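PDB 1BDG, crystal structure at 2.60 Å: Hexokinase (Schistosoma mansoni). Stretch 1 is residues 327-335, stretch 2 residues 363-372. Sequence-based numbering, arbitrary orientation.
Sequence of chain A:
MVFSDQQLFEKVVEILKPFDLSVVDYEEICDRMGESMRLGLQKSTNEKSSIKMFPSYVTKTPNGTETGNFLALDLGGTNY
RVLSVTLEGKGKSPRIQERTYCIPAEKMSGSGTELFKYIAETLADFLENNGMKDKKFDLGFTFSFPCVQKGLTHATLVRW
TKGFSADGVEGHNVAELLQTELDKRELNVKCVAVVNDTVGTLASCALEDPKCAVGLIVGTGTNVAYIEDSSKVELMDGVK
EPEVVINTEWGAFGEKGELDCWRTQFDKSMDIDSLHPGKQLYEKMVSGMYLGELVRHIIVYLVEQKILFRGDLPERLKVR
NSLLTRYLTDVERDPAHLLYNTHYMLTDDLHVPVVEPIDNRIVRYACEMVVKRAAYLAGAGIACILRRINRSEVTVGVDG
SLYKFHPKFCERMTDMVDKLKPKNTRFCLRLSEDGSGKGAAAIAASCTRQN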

ATOM      1  N   TYR A 327      -3.086   3.579 -16.590  1.00 20.85           N
ATOM      2  CA  TYR A 327      -3.665   3.218 -17.870  1.00 19.41           C
ATOM      3  C   TYR A 327      -4.672   2.093 -17.612  1.00 20.83           C
ATOM      4  O   TYR A 327      -5.796   2.135 -18.124  1.00 22.77           O
ATOM      5  CB  TYR A 327      -2.576   2.762 -18.857  1.00 17.48           C
ATOM      6  CG  TYR A 327      -1.477   3.779 -19.089  1.00 19.11           C
ATOM      7  CD1 TYR A 327      -1.641   5.108 -18.691  1.00 19.17           C
ATOM      8  CD2 TYR A 327      -0.255   3.409 -19.661  1.00 18.92           C
ATOM      9  CE1 TYR A 327      -0.622   6.034 -18.840  1.00 18.35           C
ATOM     10  CE2 TYR A 327       0.789   4.339 -19.821  1.00 15.81           C
ATOM     11  CZ  TYR A 327       0.591   5.650 -19.397  1.00 19.40           C
ATOM     12  OH  TYR A 327       1.604   6.586 -19.458  1.00 21.96           O
ATOM     13  N   LEU A 328      -4.323   1.161 -16.726  1.00 18.71           N
ATOM     14  CA  LEU A 328      -5.197   0.031 -16.432  1.00 19.00           C
ATOM     15  C   LEU A 328      -6.583   0.441 -15.926  1.00 20.07           C
ATOM     16  O   LEU A 328      -7.493  -0.379 -15.780  1.00 18.39           O
ATOM     17  CB  LEU A 328      -4.518  -0.920 -15.454  1.00 17.72           C
ATOM     18  CG  LEU A 328      -3.101  -1.397 -15.808  1.00 17.52           C
ATOM     19  CD1 LEU A 328      -2.841  -2.727 -15.074  1.00 15.13           C
ATOM     20  CD2 LEU A 328      -2.918  -1.566 -17.318  1.00 11.55           C
ATOM     21  N   THR A 329      -6.715   1.726 -15.640  1.00 22.23           N
ATOM     22  CA  THR A 329      -7.949   2.317 -15.171  1.00 23.38           C
ATOM     23  C   THR A 329      -8.885   2.492 -16.368  1.00 23.88           C
ATOM     24  O   THR A 329      -9.906   1.808 -16.457  1.00 24.24           O
ATOM     25  CB  THR A 329      -7.658   3.694 -14.516  1.00 24.40           C
ATOM     26  OG1 THR A 329      -6.981   3.497 -13.263  1.00 25.91           O
ATOM     27  CG2 THR A 329      -8.927   4.495 -14.305  1.00 26.26           C
ATOM     28  N   ASP A 330      -8.511   3.344 -17.322  1.00 24.35           N
ATOM     29  CA  ASP A 330      -9.370   3.578 -18.480  1.00 25.06           C
ATOM     30  C   ASP A 330      -9.668   2.284 -19.232  1.00 24.04           C
ATOM     31  O   ASP A 330     -10.827   1.978 -19.556  1.00 23.57           O
ATOM     32  CB  ASP A 330      -8.757   4.620 -19.419  1.00 27.29           C
ATOM     33  CG  ASP A 330      -8.785   6.034 -18.835  1.00 31.32           C
ATOM     34  OD1 ASP A 330      -9.517   6.255 -17.829  1.00 33.55           O
ATOM     35  OD2 ASP A 330      -8.076   6.925 -19.389  1.00 30.83           O
ATOM     36  N   VAL A 331      -8.622   1.491 -19.438  1.00 22.82           N
ATOM     37  CA  VAL A 331      -8.731   0.224 -20.150  1.00 20.54           C
ATOM     38  C   VAL A 331      -9.857  -0.665 -19.627  1.00 20.50           C
ATOM     39  O   VAL A 331     -10.494  -1.368 -20.405  1.00 20.29           O
ATOM     40  CB  VAL A 331      -7.417  -0.545 -20.069  1.00 20.74           C
ATOM     41  CG1 VAL A 331      -7.501  -1.803 -20.887  1.00 19.85           C
ATOM     42  CG2 VAL A 331      -6.275   0.331 -20.546  1.00 20.19           C
ATOM     43  N   GLU A 332     -10.117  -0.588 -18.320  1.00 21.27           N
ATOM     44  CA  GLU A 332     -11.147  -1.380 -17.640  1.00 23.09           C
ATOM     45  C   GLU A 332     -12.617  -1.043 -17.928  1.00 23.55           C
ATOM     46  O   GLU A 332     -13.498  -1.888 -17.708  1.00 22.51           O
ATOM     47  CB  GLU A 332     -10.907  -1.359 -16.132  1.00 23.87           C
ATOM     48  CG  GLU A 332     -10.099  -2.539 -15.634  1.00 26.26           C
ATOM     49  CD  GLU A 332     -10.874  -3.848 -15.737  1.00 29.27           C
ATOM     50  OE1 GLU A 332     -11.957  -3.946 -15.109  1.00 32.13           O
ATOM     51  OE2 GLU A 332     -10.424  -4.772 -16.455  1.00 29.89           O
ATOM     52  N   ARG A 333     -12.877   0.165 -18.438  1.00 25.33           N
ATOM     53  CA  ARG A 333     -14.240   0.612 -18.774  1.00 25.77           C
ATOM     54  C   ARG A 333     -14.689   0.144 -20.170  1.00 26.24           C
ATOM     55  O   ARG A 333     -15.750   0.545 -20.659  1.00 26.55           O
ATOM     56  CB  ARG A 333     -14.327   2.144 -18.721  1.00 24.45           C
ATOM     57  CG  ARG A 333     -13.711   2.763 -17.469  1.00 24.29           C
ATOM     58  CD  ARG A 333     -13.551   4.278 -17.586  1.00 24.43           C
ATOM     59  NE  ARG A 333     -12.723   4.812 -16.500  1.00 26.74           N
ATOM     60  CZ  ARG A 333     -13.083   4.820 -15.216  1.00 26.07           C
ATOM     61  NH1 ARG A 333     -14.271   4.352 -14.850  1.00 26.81           N
ATOM     62  NH2 ARG A 333     -12.271   5.316 -14.298  1.00 26.10           N
ATOM     63  N   ASP A 334     -13.896  -0.715 -20.803  1.00 28.37           N
ATOM     64  CA  ASP A 334     -14.222  -1.200 -22.141  1.00 31.45           C
ATOM     65  C   ASP A 334     -15.221  -2.362 -22.233  1.00 32.77           C
ATOM     66  O   ASP A 334     -15.011  -3.435 -21.648  1.00 32.58           O
ATOM     67  CB  ASP A 334     -12.935  -1.584 -22.895  1.00 31.55           C
ATOM     68  CG  ASP A 334     -12.379  -0.444 -23.742  1.00 31.38           C
ATOM     69  OD1 ASP A 334     -13.162   0.458 -24.148  1.00 31.45           O
ATOM     70  OD2 ASP A 334     -11.159  -0.475 -24.029  1.00 28.30           O
ATOM     71  N   PRO A 335     -16.321  -2.167 -22.978  1.00 33.37           N
ATOM     72  CA  PRO A 335     -17.324  -3.220 -23.140  1.00 34.87           C
ATOM     73  C   PRO A 335     -16.728  -4.290 -24.068  1.00 34.59           C
ATOM     74  O   PRO A 335     -15.561  -4.194 -24.469  1.00 34.67           O
ATOM     75  CB  PRO A 335     -18.488  -2.488 -23.845  1.00 33.56           C
ATOM     76  CG  PRO A 335     -18.318  -1.065 -23.450  1.00 34.02           C
ATOM     77  CD  PRO A 335     -16.806  -0.905 -23.556  1.00 35.47           C
ATOM     78  N   VAL A 363      -4.483  -7.039 -25.456  1.00 17.45           N
ATOM     79  CA  VAL A 363      -4.031  -6.173 -24.367  1.00 18.07           C
ATOM     80  C   VAL A 363      -5.063  -5.906 -23.260  1.00 18.35           C
ATOM     81  O   VAL A 363      -4.695  -5.814 -22.089  1.00 18.65           O
ATOM     82  CB  VAL A 363      -3.419  -4.849 -24.905  1.00 17.30           C
ATOM     83  CG1 VAL A 363      -3.112  -3.889 -23.775  1.00 18.03           C
ATOM     84  CG2 VAL A 363      -2.130  -5.140 -25.633  1.00 17.47           C
ATOM     85  N   ARG A 364      -6.343  -5.789 -23.606  1.00 19.77           N
ATOM     86  CA  ARG A 364      -7.372  -5.553 -22.579  1.00 19.91           C
ATOM     87  C   ARG A 364      -7.559  -6.820 -21.732  1.00 19.21           C
ATOM     88  O   ARG A 364      -7.920  -6.761 -20.561  1.00 19.50           O
ATOM     89  CB  ARG A 364      -8.712  -5.142 -23.213  1.00 19.56           C
ATOM     90  CG  ARG A 364      -9.728  -4.553 -22.232  1.00 21.97           C
ATOM     91  CD  ARG A 364     -11.074  -5.257 -22.343  1.00 25.30           C
ATOM     92  NE  ARG A 364     -12.146  -4.652 -21.545  1.00 28.16           N
ATOM     93  CZ  ARG A 364     -12.170  -4.593 -20.209  1.00 29.73           C
ATOM     94  NH1 ARG A 364     -11.163  -5.096 -19.489  1.00 26.33           N
ATOM     95  NH2 ARG A 364     -13.226  -4.052 -19.586  1.00 27.55           N
ATOM     96  N   TYR A 365      -7.303  -7.972 -22.332  1.00 18.99           N
ATOM     97  CA  TYR A 365      -7.427  -9.233 -21.621  1.00 17.62           C
ATOM     98  C   TYR A 365      -6.252  -9.338 -20.645  1.00 18.33           C
ATOM     99  O   TYR A 365      -6.416  -9.758 -19.498  1.00 20.33           O
ATOM    100  CB  TYR A 365      -7.417 -10.387 -22.620  1.00 17.99           C
ATOM    101  CG  TYR A 365      -7.643 -11.743 -22.008  1.00 16.39           C
ATOM    102  CD1 TYR A 365      -8.906 -12.136 -21.582  1.00 15.15           C
ATOM    103  CD2 TYR A 365      -6.589 -12.649 -21.885  1.00 16.30           C
ATOM    104  CE1 TYR A 365      -9.117 -13.402 -21.049  1.00 18.01           C
ATOM    105  CE2 TYR A 365      -6.782 -13.912 -21.353  1.00 17.53           C
ATOM    106  CZ  TYR A 365      -8.045 -14.287 -20.940  1.00 19.63           C
ATOM    107  OH  TYR A 365      -8.237 -15.551 -20.448  1.00 20.17           O
ATOM    108  N   ALA A 366      -5.069  -8.928 -21.087  1.00 16.94           N
ATOM    109  CA  ALA A 366      -3.904  -8.961 -20.224  1.00 16.21           C
ATOM    110  C   ALA A 366      -4.163  -8.097 -18.980  1.00 16.10           C
ATOM    111  O   ALA A 366      -3.910  -8.540 -17.868  1.00 17.26           O
ATOM    112  CB  ALA A 366      -2.661  -8.502 -20.990  1.00 14.59           C
ATOM    113  N   CYS A 367      -4.721  -6.899 -19.170  1.00 16.39           N
ATOM    114  CA  CYS A 367      -5.066  -5.982 -18.066  1.00 17.40           C
ATOM    115  C   CYS A 367      -6.060  -6.631 -17.098  1.00 17.76           C
ATOM    116  O   CYS A 367      -5.807  -6.703 -15.899  1.00 17.17           O
ATOM    117  CB  CYS A 367      -5.714  -4.686 -18.583  1.00 15.42           C
ATOM    118  SG  CYS A 367      -4.637  -3.485 -19.392  1.00 20.74           S
ATOM    119  N   GLU A 368      -7.220  -7.023 -17.630  1.00 18.93           N
ATOM    120  CA  GLU A 368      -8.283  -7.685 -16.873  1.00 19.08           C
ATOM    121  C   GLU A 368      -7.744  -8.838 -16.014  1.00 19.04           C
ATOM    122  O   GLU A 368      -8.106  -8.969 -14.849  1.00 18.61           O
ATOM    123  CB  GLU A 368      -9.359  -8.229 -17.837  1.00 21.24           C
ATOM    124  CG  GLU A 368     -10.398  -9.120 -17.165  1.00 25.04           C
ATOM    125  CD  GLU A 368     -11.204  -9.974 -18.147  1.00 28.00           C
ATOM    126  OE1 GLU A 368     -10.651 -10.951 -18.711  1.00 27.52           O
ATOM    127  OE2 GLU A 368     -12.409  -9.690 -18.329  1.00 29.56           O
ATOM    128  N   MET A 369      -6.896  -9.681 -16.598  1.00 18.01           N
ATOM    129  CA  MET A 369      -6.325 -10.810 -15.880  1.00 17.42           C
ATOM    130  C   MET A 369      -5.548 -10.320 -14.679  1.00 17.65           C
ATOM    131  O   MET A 369      -5.821 -10.718 -13.544  1.00 19.25           O
ATOM    132  CB  MET A 369      -5.387 -11.633 -16.772  1.00 17.54           C
ATOM    133  CG  MET A 369      -6.071 -12.428 -17.858  1.00 16.47           C
ATOM    134  SD  MET A 369      -7.494 -13.315 -17.271  1.00 13.80           S
ATOM    135  CE  MET A 369      -6.803 -14.908 -16.958  1.00 13.04           C
ATOM    136  N   VAL A 370      -4.606  -9.423 -14.933  1.00 16.76           N
ATOM    137  CA  VAL A 370      -3.766  -8.881 -13.887  1.00 15.68           C
ATOM    138  C   VAL A 370      -4.538  -8.155 -12.805  1.00 15.43           C
ATOM    139  O   VAL A 370      -4.315  -8.382 -11.632  1.00 17.58           O
ATOM    140  CB  VAL A 370      -2.705  -7.945 -14.479  1.00 15.53           C
ATOM    141  CG1 VAL A 370      -1.901  -7.262 -13.374  1.00  9.58           C
ATOM    142  CG2 VAL A 370      -1.797  -8.745 -15.421  1.00 13.79           C
ATOM    143  N   VAL A 371      -5.462  -7.297 -13.205  1.00 16.99           N
ATOM    144  CA  VAL A 371      -6.250  -6.508 -12.262  1.00 17.83           C
ATOM    145  C   VAL A 371      -7.270  -7.327 -11.479  1.00 15.89           C
ATOM    146  O   VAL A 371      -7.570  -7.001 -10.330  1.00 14.46           O
ATOM    147  CB  VAL A 371      -6.915  -5.289 -12.987  1.00 20.05           C
ATOM    148  CG1 VAL A 371      -8.325  -5.037 -12.462  1.00 20.93           C
ATOM    149  CG2 VAL A 371      -6.033  -4.043 -12.831  1.00 17.86           C
ATOM    150  N   LYS A 372      -7.785  -8.390 -12.094  1.00 15.60           N
ATOM    151  CA  LYS A 372      -8.765  -9.269 -11.454  1.00 14.16           C
ATOM    152  C   LYS A 372      -8.152 -10.035 -10.285  1.00 13.83           C
ATOM    153  O   LYS A 372      -8.731 -10.107  -9.197  1.00 13.27           O
ATOM    154  CB  LYS A 372      -9.311 -10.264 -12.466  1.00 15.17           C
ATOM    155  CG  LYS A 372     -10.673  -9.934 -13.019  1.00 16.24           C
ATOM    156  CD  LYS A 372     -11.618 -11.145 -12.987  1.00 17.48           C
TER

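Stretch 2 is helical throughout and belongs to a longer helix. Stretch 1 starts as a short, weakly bonded helix at about 327-331, followed by a type I turn from Val 331 to Asp 334. The two helix axes come within 10.0 Å and their directions differ by 110°. The closest CA atoms are those of Leu 328 and Cys 367, 6.2 Å apart. Together the stretches bury 476 Å².

Val 363 opens stretch 2 without a contact. Its backbone O accepts a hydrogen bond from Cys 367 N, which is part of the regular helical ladder.

Arg 364 makes all the assigned hydrogen bonds between the stretches. Its CA-to-CB bond points sideways, but the long side chain brings the guanidinium to the turn. Arg 364 NE donates to Asp 334 O at 3.1 Å, and Arg 364 NH2 donates to the same Asp 334 O at 2.8 Å. One carbonyl can take both because it lies at the edge of the guanidinium, near its plane. Arg 364 NH1 forms a salt bridge with Glu 332 OE2 at 3.1 Å, and the N-H points well at the acceptor, with an angle of 157°. Val 331 O sits over one face of the group, 3.6 Å from Arg 364 CZ. The charge thus meets backbone oxygens as well as a carboxylate. Nearer the helix, the aliphatic part of the arginine packs on Val 331, with Arg 364 CG 3.8 Å from Val 331 CG1.

Tyr 365 points away from stretch 1, and Ala 366 is out of reach.

Cys 367 makes apolar contacts. It points toward stretch 1, and its sulfur touches two side chains. Cys 367 SG lies 3.3 Å from Leu 328 CD2 and 3.6 Å from Val 331 CG1. The sulfur is only weakly polar and packs against these methyl groups by van der Waals contact; 3.3 Å is tight for such a pair. These residues are all buried.

Glu 368 makes a small contact. Glu 332 OE2 lies 3.6 Å from Glu 368 CA, so the carboxylate that binds the arginine also rests against the helix backbone. The other oxygen, Glu 332 OE1, is hydrogen-bonded elsewhere in the structure.

Met 369 points away, and Val 370 makes no contact.

Val 371 lies one helical turn after Cys 367 and also points toward stretch 1. Val 371 CG2 meets Leu 328 CD1 at 4.1 Å, an ordinary methyl-to-methyl contact. Leu 328 therefore reaches both Cys 367 and Val 371. Val 371 CG1 is 4.3 Å from Glu 332 CD.

Lys 372 ends the stretch without a contact, and its CE and NZ are not modelled.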